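Local structure of PA1221 (Pseudomonas aeruginosa, 4DG8) at residues Val123-Pro135 and Asn139-Ala151. The protein belongs to the AMP-binding enzymes of the ANL superfamily, joined to a phosphopantetheine attachment domain, and holds adenosine monophosphate in this model. Sequence-based numbering, arbitrary orientation.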
# COMPACT_ATOMS: atom_id res chain seq x y z
N VAL A 123 -7.22 -15.27 -7.33
CA VAL A 123 -7.69 -15.31 -5.93
C VAL A 123 -9.11 -15.83 -5.66
O VAL A 123 -9.62 -15.71 -4.54
CB VAL A 123 -7.45 -13.98 -5.22
CG1 VAL A 123 -5.97 -13.70 -5.23
CG2 VAL A 123 -8.24 -12.88 -5.92
N ASP A 124 -9.77 -16.33 -6.69
CA ASP A 124 -11.14 -16.80 -6.57
C ASP A 124 -12.08 -15.70 -6.03
O ASP A 124 -12.93 -15.95 -5.18
CB ASP A 124 -11.21 -18.08 -5.73
CG ASP A 124 -12.52 -18.82 -5.91
OD1 ASP A 124 -13.17 -18.64 -6.97
OD2 ASP A 124 -12.91 -19.58 -5.00
N CYS A 125 -11.93 -14.49 -6.56
CA CYS A 125 -12.82 -13.40 -6.17
C CYS A 125 -14.20 -13.69 -6.71
O CYS A 125 -14.38 -13.80 -7.92
CB CYS A 125 -12.32 -12.08 -6.73
SG CYS A 125 -13.36 -10.65 -6.30
N ARG A 126 -15.17 -13.82 -5.82
CA ARG A 126 -16.48 -14.35 -6.18
C ARG A 126 -17.43 -13.29 -6.73
O ARG A 126 -18.32 -13.59 -7.51
CB ARG A 126 -17.13 -15.07 -4.99
CG ARG A 126 -16.21 -16.07 -4.28
CD ARG A 126 -15.96 -17.34 -5.10
NE ARG A 126 -17.16 -18.16 -5.21
CZ ARG A 126 -17.63 -18.94 -4.24
NH1 ARG A 126 -16.99 -19.02 -3.08
NH2 ARG A 126 -18.74 -19.65 -4.44
N LEU A 127 -17.28 -12.06 -6.25
CA LEU A 127 -18.24 -11.02 -6.53
C LEU A 127 -17.54 -9.66 -6.35
O LEU A 127 -16.67 -9.51 -5.49
CB LEU A 127 -19.42 -11.16 -5.57
CG LEU A 127 -20.49 -10.06 -5.61
CD1 LEU A 127 -21.05 -9.97 -7.03
CD2 LEU A 127 -21.60 -10.33 -4.61
N ILE A 128 -17.95 -8.67 -7.13
CA ILE A 128 -17.35 -7.36 -7.00
C ILE A 128 -18.42 -6.34 -6.64
O ILE A 128 -19.43 -6.20 -7.35
CB ILE A 128 -16.63 -6.92 -8.30
CG1 ILE A 128 -15.47 -7.86 -8.64
CG2 ILE A 128 -16.14 -5.45 -8.18
CD1 ILE A 128 -14.90 -7.64 -10.03
N LEU A 129 -18.20 -5.61 -5.55
CA LEU A 129 -19.17 -4.62 -5.11
C LEU A 129 -18.86 -3.31 -5.81
O LEU A 129 -17.85 -2.69 -5.53
CB LEU A 129 -19.07 -4.43 -3.60
CG LEU A 129 -19.44 -5.67 -2.79
CD1 LEU A 129 -19.28 -5.38 -1.30
CD2 LEU A 129 -20.88 -6.06 -3.12
N ASP A 130 -19.75 -2.88 -6.71
CA ASP A 130 -19.48 -1.70 -7.51
C ASP A 130 -20.02 -0.48 -6.79
O ASP A 130 -21.22 -0.36 -6.61
CB ASP A 130 -20.17 -1.83 -8.88
CG ASP A 130 -19.83 -0.68 -9.82
OD1 ASP A 130 -19.33 0.36 -9.36
OD2 ASP A 130 -20.07 -0.81 -11.04
N CYS A 131 -19.13 0.39 -6.33
CA CYS A 131 -19.54 1.59 -5.60
C CYS A 131 -19.59 2.85 -6.44
O CYS A 131 -19.90 3.91 -5.91
CB CYS A 131 -18.65 1.84 -4.38
SG CYS A 131 -18.71 0.55 -3.15
N SER A 132 -19.26 2.75 -7.73
CA SER A 132 -19.23 3.95 -8.56
C SER A 132 -20.62 4.57 -8.64
O SER A 132 -21.64 3.89 -8.50
CB SER A 132 -18.71 3.64 -9.97
OG SER A 132 -19.51 2.66 -10.60
N THR A 133 -20.67 5.88 -8.81
CA THR A 133 -21.96 6.52 -9.00
C THR A 133 -22.36 6.38 -10.47
O THR A 133 -23.52 6.11 -10.79
CB THR A 133 -21.92 7.98 -8.59
OG1 THR A 133 -20.96 8.67 -9.40
CG2 THR A 133 -21.52 8.10 -7.12
N THR A 134 -21.40 6.58 -11.36
CA THR A 134 -21.66 6.53 -12.79
C THR A 134 -21.42 5.11 -13.34
O THR A 134 -20.42 4.48 -13.01
CB THR A 134 -20.80 7.56 -13.56
OG1 THR A 134 -20.99 7.38 -14.97
CG2 THR A 134 -19.32 7.40 -13.22
N PRO A 135 -22.36 4.62 -14.18
CA PRO A 135 -22.21 3.25 -14.70
C PRO A 135 -20.91 3.03 -15.49
O PRO A 135 -20.60 3.78 -16.42
CB PRO A 135 -23.44 3.09 -15.61
CG PRO A 135 -23.93 4.48 -15.87
CD PRO A 135 -23.60 5.26 -14.64
N ASN A 139 -18.03 -5.86 -18.11
CA ASN A 139 -17.45 -6.81 -19.07
C ASN A 139 -17.47 -8.28 -18.61
O ASN A 139 -16.47 -8.99 -18.73
CB ASN A 139 -16.01 -6.41 -19.38
CG ASN A 139 -15.91 -5.03 -20.01
OD1 ASN A 139 -15.33 -4.10 -19.43
ND2 ASN A 139 -16.45 -4.90 -21.21
N GLY A 140 -18.59 -8.73 -18.07
CA GLY A 140 -18.74 -10.13 -17.72
C GLY A 140 -18.19 -10.48 -16.36
O GLY A 140 -18.41 -11.59 -15.89
N LEU A 141 -17.47 -9.56 -15.72
CA LEU A 141 -17.00 -9.79 -14.36
C LEU A 141 -18.20 -9.74 -13.42
O LEU A 141 -19.20 -9.09 -13.72
CB LEU A 141 -15.97 -8.74 -13.95
CG LEU A 141 -14.67 -8.69 -14.75
CD1 LEU A 141 -13.96 -7.36 -14.55
CD2 LEU A 141 -13.74 -9.86 -14.42
N PRO A 142 -18.13 -10.46 -12.29
CA PRO A 142 -19.30 -10.59 -11.41
C PRO A 142 -19.49 -9.37 -10.50
O PRO A 142 -19.05 -9.39 -9.36
CB PRO A 142 -18.99 -11.86 -10.59
CG PRO A 142 -17.48 -11.96 -10.58
CD PRO A 142 -16.98 -11.28 -11.85
N CYS A 143 -20.14 -8.33 -11.03
CA CYS A 143 -20.34 -7.06 -10.33
C CYS A 143 -21.77 -6.86 -9.91
O CYS A 143 -22.68 -7.25 -10.63
CB CYS A 143 -20.00 -5.88 -11.24
SG CYS A 143 -18.27 -5.47 -11.38
N VAL A 144 -21.97 -6.22 -8.76
CA VAL A 144 -23.29 -5.78 -8.35
C VAL A 144 -23.25 -4.32 -7.93
O VAL A 144 -22.28 -3.88 -7.33
CB VAL A 144 -23.85 -6.64 -7.20
CG1 VAL A 144 -23.98 -8.08 -7.64
CG2 VAL A 144 -22.97 -6.54 -5.95
N PRO A 145 -24.30 -3.55 -8.29
CA PRO A 145 -24.37 -2.14 -7.91
C PRO A 145 -24.61 -2.04 -6.41
O PRO A 145 -25.59 -2.60 -5.91
CB PRO A 145 -25.59 -1.63 -8.68
CG PRO A 145 -26.47 -2.85 -8.84
CD PRO A 145 -25.54 -4.04 -8.93
N VAL A 146 -23.79 -1.28 -5.71
CA VAL A 146 -23.85 -1.35 -4.26
C VAL A 146 -25.04 -0.56 -3.70
O VAL A 146 -25.54 -0.87 -2.63
CB VAL A 146 -22.52 -0.92 -3.60
CG1 VAL A 146 -22.45 0.60 -3.48
CG2 VAL A 146 -22.37 -1.60 -2.25
N ARG A 147 -25.50 0.43 -4.45
CA ARG A 147 -26.63 1.25 -4.01
C ARG A 147 -27.94 0.56 -4.36
O ARG A 147 -29.02 0.94 -3.88
CB ARG A 147 -26.55 2.64 -4.66
CG ARG A 147 -25.47 3.53 -4.05
CD ARG A 147 -25.24 4.83 -4.81
NE ARG A 147 -24.00 5.47 -4.36
CZ ARG A 147 -22.79 5.09 -4.74
NH1 ARG A 147 -22.65 4.09 -5.61
NH2 ARG A 147 -21.70 5.70 -4.27
N HIS A 148 -27.86 -0.41 -5.26
CA HIS A 148 -29.06 -1.11 -5.73
C HIS A 148 -29.38 -2.52 -5.20
O HIS A 148 -30.22 -3.21 -5.76
CB HIS A 148 -29.27 -0.91 -7.23
CG HIS A 148 -29.56 0.52 -7.58
ND1 HIS A 148 -28.58 1.47 -7.71
CD2 HIS A 148 -30.74 1.17 -7.77
CE1 HIS A 148 -29.13 2.64 -7.99
NE2 HIS A 148 -30.44 2.48 -8.03
N LEU A 149 -28.65 -2.96 -4.18
CA LEU A 149 -28.82 -4.30 -3.61
C LEU A 149 -30.19 -4.56 -2.97
O LEU A 149 -30.82 -3.66 -2.40
CB LEU A 149 -27.73 -4.59 -2.58
CG LEU A 149 -26.30 -4.39 -3.07
CD1 LEU A 149 -25.32 -4.68 -1.96
CD2 LEU A 149 -26.02 -5.28 -4.27
N PRO A 150 -30.64 -5.82 -3.05
CA PRO A 150 -31.90 -6.30 -2.47
C PRO A 150 -31.77 -6.57 -0.97
O PRO A 150 -30.68 -6.84 -0.47
CB PRO A 150 -32.15 -7.60 -3.22
CG PRO A 150 -30.79 -8.12 -3.52
CD PRO A 150 -29.94 -6.90 -3.78
N ALA A 151 -32.90 -6.50 -0.27
CA ALA A 151 -32.95 -6.77 1.17
C ALA A 151 -32.51 -8.19 1.51
O ALA A 151 -32.79 -9.13 0.77
CB ALA A 151 -34.37 -6.51 1.70
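Strand 143-145 is the outermost strand at one end of a mixed seven-stranded sheet, and it runs parallel to strand 125-130, with I128 bridging C143 and L129 bridging V144. The ladder has four backbone bonds: I128 N gives to P142 O (2.6 Å), V144 N to I128 O, D130 N to V144 O, and V146 N to D130 O (2.9 Å). P142 centres an inverse gamma turn just before the edge strand, and its ring carbon CG lies against R126 O.

On one face of the pair, V144 sits between two leucines: its CG1 meets L127 CD1 at 3.5 Å, the side chains crossing at about a right angle, while its CG2 touches L129 CD2 at 3.6 Å, those side chains lying side by side and pointing the same way. In L127, chi1 (174°) sends CG anti to the backbone N and chi2 (58°) turns CD1 onto V144. Helix 88-99 packs on this side, its C93 touching L129, C131 and V146. On the other face C143 SG rests against I128 CB and CG2.

Past the strands, R147 stretches back, extended from CG to NE, and grips C131 O end-on, the oxygen in the guanidinium plane. NH2 (3.0 Å) approaches near the carbonyl plane; NH1 (2.8 Å) stands 67° above it, on the same face. T133 CG2 sits over one guanidinium face. D130 OD1 accepts from S132 N, an Asx turn, and also from S132 OG (2.6 Å). R147 thus ties C131 to 139-151 one residue beyond the ladder, and its paired N-H groups should restrain the guanidinium's rotation.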